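Local coordinates for gamma-glutamyl-gamma-aminobutyraldehyde dehydrogenase (Burkholderia cenocepacia, PDB 4LIH), which probably oxidises aldehydes such as gamma-glutamyl-gamma-aminobutyraldehyde to the corresponding carboxylic acids, with NAD(P)+ as electron acceptor, at residues A93-L96 with R97-A100; I179-A182 with A183-F186. All coordinates share one frame; numbering follows the deposited sequence.

Contact 1 comes first along the chain, on helix 88-104, and contact 2 follows on helix 178-191, the crossover of a beta-alpha-beta unit between the parallel strands 157-172 and 195-199. That unit is consistent with the Rossmann-like dinucleotide-binding domain of aldehyde dehydrogenases. The two centres lie about 15 Å apart, and the helices meet directly where the stacked rings of Trp-98 and Phe-186 bring CH2 of Trp-98 to 3.3 Å from CE1 of Phe-186. Contact 2 sits deep in the chain, beside the predicted active-site residue Glu-274; contact 1 lies farther out and away from that site. The aromatic meeting thus joins an outer helix to one that borders the probable catalytic centre.

Contact 1: residues A93-L96 with R97-A100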
# COMPACT_ATOMS: atom_id res chain seq x y z
N ALA A 93 6.33 6.60 -22.01
CA ALA A 93 6.46 7.64 -23.03
C ALA A 93 5.74 7.23 -24.33
O ALA A 93 5.02 8.03 -24.90
CB ALA A 93 7.92 7.98 -23.30
N VAL A 94 5.90 5.99 -24.76
CA VAL A 94 5.18 5.49 -25.96
C VAL A 94 3.66 5.54 -25.79
O VAL A 94 2.97 6.04 -26.65
CB VAL A 94 5.66 4.08 -26.36
CG1 VAL A 94 4.80 3.48 -27.46
CG2 VAL A 94 7.12 4.13 -26.79
N LEU A 95 3.15 5.06 -24.66
CA LEU A 95 1.72 5.07 -24.43
C LEU A 95 1.15 6.50 -24.37
O LEU A 95 0.10 6.77 -24.93
CB LEU A 95 1.34 4.25 -23.19
CG LEU A 95 1.66 2.76 -23.30
CD1 LEU A 95 1.57 2.14 -21.90
CD2 LEU A 95 0.73 2.06 -24.29
N LEU A 96 1.84 7.42 -23.71
CA LEU A 96 1.47 8.83 -23.77
C LEU A 96 1.39 9.36 -25.22
O LEU A 96 0.44 10.10 -25.57
CB LEU A 96 2.40 9.71 -22.90
CG LEU A 96 2.26 9.51 -21.38
CD1 LEU A 96 3.16 10.50 -20.60
CD2 LEU A 96 0.84 9.71 -21.03
N ARG A 97 2.37 9.02 -26.06
CA ARG A 97 2.33 9.48 -27.43
C ARG A 97 1.11 8.92 -28.19
O ARG A 97 0.53 9.59 -29.02
CB ARG A 97 3.62 9.11 -28.16
CG ARG A 97 3.65 9.47 -29.62
CD ARG A 97 3.58 10.97 -29.79
NE ARG A 97 3.53 11.39 -31.19
CZ ARG A 97 2.88 12.45 -31.63
NH1 ARG A 97 2.18 13.20 -30.81
NH2 ARG A 97 2.89 12.73 -32.93
N TRP A 98 0.71 7.70 -27.89
CA TRP A 98 -0.42 7.07 -28.58
C TRP A 98 -1.71 7.78 -28.21
O TRP A 98 -2.51 8.16 -29.07
CB TRP A 98 -0.47 5.60 -28.21
CG TRP A 98 -1.52 4.78 -28.86
CD1 TRP A 98 -2.13 4.99 -30.05
CD2 TRP A 98 -2.00 3.54 -28.36
NE1 TRP A 98 -2.98 3.94 -30.33
CE2 TRP A 98 -2.96 3.06 -29.27
CE3 TRP A 98 -1.75 2.82 -27.19
CZ2 TRP A 98 -3.61 1.86 -29.08
CZ3 TRP A 98 -2.43 1.63 -27.00
CH2 TRP A 98 -3.33 1.16 -27.95
N ALA A 99 -1.86 8.04 -26.91
CA ALA A 99 -2.98 8.77 -26.41
C ALA A 99 -3.05 10.18 -26.98
O ALA A 99 -4.13 10.63 -27.37
CB ALA A 99 -2.93 8.85 -24.90
N ALA A 100 -1.91 10.86 -27.02
CA ALA A 100 -1.82 12.19 -27.70
C ALA A 100 -2.32 12.11 -29.14
O ALA A 100 -3.06 12.99 -29.61
CB ALA A 100 -0.41 12.72 -27.66
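Arg-97 through Ala-100 each give a backbone N-H to the carbonyl four residues earlier, Ala-93 through Leu-96, in the regular i to i+4 pattern of an alpha-helix. The shortest of the four bonds runs from Ala-100 N to Leu-96 O at 2.9 Å. Among the side chains, the apolar contact is between Leu-95 and Trp-98. Leu-95 sets out away from the following turn, yet its CD2 swings back to the edge of the indole, near the ring plane, 3.9 Å from CE3 of Trp-98. The indole leaves the helix with CG trans to the main-chain N (chi1 -178°), which brings the CE3 edge of its six-membered ring to that methyl. A branched aliphatic and a broad ring suit this buried flank: Leu-95 packs on Val-136 and Ala-140 of helix 121-142, while Trp-98 fits against helix 206-218 and gives its NE1 proton to Val-211 O. CB of Ala-99 packs 3.7 Å from Leu-96 O, and this small side chain also touches Glu-137 of helix 121-142. Leu-96 packs on Glu-141 of a second subunit. The chain of Arg-97, bent at chi2 (64°), carries NH1 to a salt bridge with Glu-104 OE2. Leu-95, Trp-98 and Ala-99 thus face inward, the indole N-H satisfied by a carbonyl, while the charge of Arg-97 stays at the surface.

Contact 2: residues I179-A182 with A183-F186; sequences ILMA and AWKF
Leu-180 and Met-181 approach the Trp-184 indole from the same side of its plane, one along each half. In one of two modelled conformers of Leu-180, CD1 makes a CH-pi contact over the face, 3.8 Å from the centroid of the five-membered ring of Trp-184; for the residue as a whole this is less certain. Met-181 adds a Met-aromatic contact: bends at chi2 (-51°) and chi3 (-46°) curl the thioether back, leaving SD 4.3 Å from the centroid of the six-membered ring of Trp-184, in an oblique approach. A pliable, polarisable sulfur suits such a broad pi surface. The Phe-186 ring, with chi1 at 66°, folds back over its own helix, Ala-183 CA lying 3.3 Å above its centre. CB of Ala-182, a small methyl, leaves room for it.

Four backbone hydrogen bonds are i to i+4, and a weak i to i+3 bond shares Lys-185 N between Met-181 O and Ala-182 O.

Lys-185 carries the charge. Its buried ammonium is satisfied by a salt bridge to Asp-484 and a hydrogen bond to Thr-250 OG1. Side chain to side chain, Lys-185 lies about 4 Å from the predicted active-site Glu-274, so its paired charge probably contributes to the electrostatics there.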
# COMPACT_ATOMS: atom_id res chain seq x y z
N ILE A 179 -14.55 1.84 -28.70
CA ILE A 179 -13.21 2.32 -28.40
C ILE A 179 -12.91 2.34 -26.89
O ILE A 179 -11.79 2.01 -26.46
CB ILE A 179 -12.85 3.66 -29.09
CG1 ILE A 179 -11.30 3.81 -29.09
CG2 ILE A 179 -13.57 4.84 -28.45
CD1 ILE A 179 -10.86 5.17 -29.58
N LEU A 180 -13.93 2.65 -26.10
CA LEU A 180 -13.76 2.86 -24.68
C LEU A 180 -13.51 1.53 -23.95
O LEU A 180 -12.56 1.42 -23.15
CB LEU A 180 -14.95 3.65 -24.14
CG LEU A 180 -15.02 4.01 -22.66
CD1 LEU A 180 -15.41 2.80 -21.81
CD2 LEU A 180 -13.70 4.60 -22.23
N MET A 181 -14.31 0.52 -24.25
CA MET A 181 -14.10 -0.83 -23.67
C MET A 181 -12.83 -1.44 -24.16
O MET A 181 -12.10 -2.07 -23.39
CB MET A 181 -15.28 -1.79 -23.92
CG MET A 181 -16.53 -1.46 -23.11
SD MET A 181 -16.41 -1.23 -21.31
CE MET A 181 -15.37 -2.67 -20.88
N ALA A 182 -12.52 -1.25 -25.44
CA ALA A 182 -11.23 -1.71 -26.00
C ALA A 182 -10.08 -1.18 -25.15
O ALA A 182 -9.24 -1.94 -24.65
CB ALA A 182 -11.10 -1.33 -27.48
N ALA A 183 -10.06 0.13 -24.96
CA ALA A 183 -9.00 0.80 -24.21
C ALA A 183 -8.95 0.35 -22.74
O ALA A 183 -7.89 0.27 -22.15
CB ALA A 183 -9.20 2.28 -24.29
N TRP A 184 -10.11 0.08 -22.13
CA TRP A 184 -10.13 -0.46 -20.73
C TRP A 184 -9.38 -1.80 -20.62
O TRP A 184 -8.82 -2.12 -19.56
CB TRP A 184 -11.58 -0.66 -20.24
CG TRP A 184 -12.23 0.59 -19.77
CD1 TRP A 184 -11.82 1.86 -20.04
CD2 TRP A 184 -13.41 0.70 -18.97
NE1 TRP A 184 -12.69 2.77 -19.47
CE2 TRP A 184 -13.66 2.08 -18.79
CE3 TRP A 184 -14.29 -0.23 -18.41
CZ2 TRP A 184 -14.76 2.57 -18.05
CZ3 TRP A 184 -15.37 0.26 -17.63
CH2 TRP A 184 -15.59 1.64 -17.49
N LYS A 185 -9.41 -2.58 -21.69
CA LYS A 185 -8.56 -3.77 -21.80
C LYS A 185 -7.12 -3.44 -22.18
O LYS A 185 -6.19 -3.79 -21.47
CB LYS A 185 -9.10 -4.80 -22.79
CG LYS A 185 -10.57 -5.20 -22.65
CD LYS A 185 -11.01 -5.56 -21.26
CE LYS A 185 -12.46 -5.99 -21.32
NZ LYS A 185 -13.05 -6.13 -19.97
N PHE A 186 -6.90 -2.77 -23.31
CA PHE A 186 -5.52 -2.65 -23.81
C PHE A 186 -4.65 -1.63 -23.05
O PHE A 186 -3.42 -1.71 -23.10
CB PHE A 186 -5.47 -2.44 -25.34
CG PHE A 186 -6.05 -1.14 -25.85
CD1 PHE A 186 -5.50 0.10 -25.51
CD2 PHE A 186 -7.08 -1.15 -26.78
CE1 PHE A 186 -6.02 1.26 -26.03
CE2 PHE A 186 -7.60 0.02 -27.30
CZ PHE A 186 -7.06 1.23 -26.94